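Local coordinates for PhiH1 repressor-like protein (Haloarcula marismortui ATCC 43049, PDB 3B73), which is of unknown function but, as a winged-helix-turn-helix protein resembling a phage repressor, probably binds DNA and regulates transcription, at residues S9-T12 with I13-R17. Residues are numbered along the deposited sequence; the frame is centred on the assembly and turned at random.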
loop_
_atom_site.group_PDB
_atom_site.type_symbol
_atom_site.label_atom_id
_atom_site.label_comp_id
_atom_site.label_asym_id
_atom_site.label_seq_id
_atom_site.Cartn_x
_atom_site.Cartn_y
_atom_site.Cartn_z
ATOM N N SER B 9 9.303 5.782 -3.515
ATOM C CA SER B 9 9.441 4.995 -4.741
ATOM C C SER B 9 10.098 3.635 -4.494
ATOM O O SER B 9 10.002 2.731 -5.322
ATOM C CB SER B 9 10.185 5.803 -5.834
ATOM O OG SER B 9 11.493 6.188 -5.431
ATOM N N TRP B 10 10.757 3.494 -3.345
ATOM C CA TRP B 10 11.412 2.245 -2.963
ATOM C C TRP B 10 10.469 1.261 -2.249
ATOM O O TRP B 10 10.884 0.169 -1.889
ATOM C CB TRP B 10 12.569 2.547 -2.021
ATOM C CG TRP B 10 12.121 3.350 -0.837
ATOM C CD1 TRP B 10 12.060 4.711 -0.743
ATOM C CD2 TRP B 10 11.647 2.837 0.412
ATOM N NE1 TRP B 10 11.560 5.078 0.486
ATOM C CE2 TRP B 10 11.306 3.948 1.217
ATOM C CE3 TRP B 10 11.475 1.537 0.937
ATOM C CZ2 TRP B 10 10.809 3.810 2.522
ATOM C CZ3 TRP B 10 10.975 1.401 2.246
ATOM C CH2 TRP B 10 10.641 2.532 3.015
HETATM N N MSE B 11 9.214 1.642 -2.038
HETATM C CA MSE B 11 8.324 0.799 -1.244
HETATM C C MSE B 11 7.592 -0.225 -2.087
HETATM O O MSE B 11 7.414 -0.049 -3.289
HETATM C CB MSE B 11 7.320 1.635 -0.438
HETATM C CG MSE B 11 7.944 2.540 0.590
HETATM SE SE MSE B 11 6.558 3.520 1.549
HETATM C CE MSE B 11 5.917 2.091 2.610
ATOM N N THR B 12 7.181 -1.308 -1.432
ATOM C CA THR B 12 6.306 -2.305 -2.020
ATOM C C THR B 12 5.018 -2.294 -1.225
ATOM O O THR B 12 4.921 -1.683 -0.163
ATOM C CB THR B 12 6.902 -3.727 -1.899
ATOM O OG1 THR B 12 6.966 -4.104 -0.513
ATOM C CG2 THR B 12 8.309 -3.764 -2.502
ATOM N N ILE B 13 4.025 -3.002 -1.704
ATOM C CA ILE B 13 2.744 -2.946 -1.019
ATOM C C ILE B 13 2.843 -3.638 0.341
ATOM O O ILE B 13 2.109 -3.297 1.270
ATOM C CB ILE B 13 1.610 -3.514 -1.908
ATOM C CG1 ILE B 13 0.247 -3.172 -1.305
ATOM C CG2 ILE B 13 1.804 -4.997 -2.118
ATOM C CD1 ILE B 13 -0.875 -3.294 -2.234
ATOM N N TRP B 14 3.789 -4.577 0.463
ATOM C CA TRP B 14 3.933 -5.384 1.665
ATOM C C TRP B 14 4.518 -4.563 2.789
ATOM O O TRP B 14 4.299 -4.853 3.962
ATOM C CB TRP B 14 4.744 -6.665 1.377
ATOM C CG TRP B 14 4.113 -7.390 0.215
ATOM C CD1 TRP B 14 4.619 -7.514 -1.051
ATOM C CD2 TRP B 14 2.799 -7.989 0.185
ATOM N NE1 TRP B 14 3.708 -8.179 -1.855
ATOM C CE2 TRP B 14 2.592 -8.485 -1.118
ATOM C CE3 TRP B 14 1.801 -8.180 1.141
ATOM C CZ2 TRP B 14 1.419 -9.156 -1.490
ATOM C CZ3 TRP B 14 0.635 -8.833 0.765
ATOM C CH2 TRP B 14 0.459 -9.314 -0.539
ATOM N N ASP B 15 5.245 -3.520 2.421
ATOM C CA ASP B 15 5.679 -2.515 3.377
ATOM C C ASP B 15 4.524 -1.912 4.198
ATOM O O ASP B 15 4.657 -1.773 5.417
ATOM C CB ASP B 15 6.462 -1.408 2.661
ATOM C CG ASP B 15 7.787 -1.911 2.106
ATOM O OD1 ASP B 15 8.262 -2.972 2.580
ATOM O OD2 ASP B 15 8.334 -1.267 1.187
ATOM N N ASP B 16 3.424 -1.545 3.538
ATOM C CA ASP B 16 2.293 -0.930 4.233
ATOM C C ASP B 16 1.679 -1.979 5.139
ATOM O O ASP B 16 1.340 -1.696 6.295
ATOM C CB ASP B 16 1.224 -0.399 3.252
ATOM C CG ASP B 16 1.477 1.050 2.818
ATOM O OD1 ASP B 16 2.591 1.574 3.016
ATOM O OD2 ASP B 16 0.567 1.669 2.244
ATOM N N ARG B 17 1.569 -3.198 4.620
ATOM C CA ARG B 17 1.014 -4.300 5.399
ATOM C C ARG B 17 1.854 -4.558 6.628
ATOM O O ARG B 17 1.337 -4.627 7.743
ATOM C CB ARG B 17 0.909 -5.581 4.572
ATOM C CG ARG B 17 -0.018 -5.458 3.393
ATOM C CD ARG B 17 -1.411 -5.005 3.806
ATOM N NE ARG B 17 -2.046 -4.501 2.613
ATOM C CZ ARG B 17 -2.269 -3.219 2.370
ATOM N NH1 ARG B 17 -1.995 -2.298 3.276
ATOM N NH2 ARG B 17 -2.801 -2.871 1.219
#
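I13 follows T12 where the loop 9-12 runs into helix 13-25, its side chain turned away from that loop. Its branched aliphatic chain suits a buried place at the dimer interface, where it packs on T12 of the second subunit. W14 offers a backbone N-H, which makes a weak bond of 3.4 Å to T12 OG1, while its indole lies against the loop residues R40 and I41. Threonine suits the N-cap: with OG1 set between the backbone N and the carbonyl carbon (chi1 66°), the hydroxyl oxygen faces the first turn and also accepts weakly from D15 N. The short acidic side chain of D15 reaches back to the T12 N-H, completing a capping box in which each side chain accepts from the other's backbone N. T12 N donates to D15 OD2 at 2.9 Å in a nearly straight bond (164°), approaching well above the carboxylate plane. The same oxygen forms a salt bridge with R49 of helix 43-55 and lies 3.9 Å from W10 CZ3, the ring and carboxylate planes 44° apart. M11, a flexible selenomethionine bent at chi3, covers one face of the W10 ring with CG and brings CE to 3.5 Å from D15 CB. Were D15 replaced by an alanine, the T12 N-H would probably lose this acceptor and R49 this salt bridge, reducing the cap to weak bonds. D16 sets OD1 against M11 CE (3.4 Å); OD1 is also hydrogen-bonded to Y76, and OD2 pairs with R5 and with R17 of the second subunit. R17 likewise reaches D16 of the second subunit, besides E20 of its own helix. Acidic residues in the first turn are likely to interact favourably with the helix dipole, and the buried carboxylates of D15 and D16 are probably offset by their arginine partners, which link this helix start to helix 43-55 and the partner subunit.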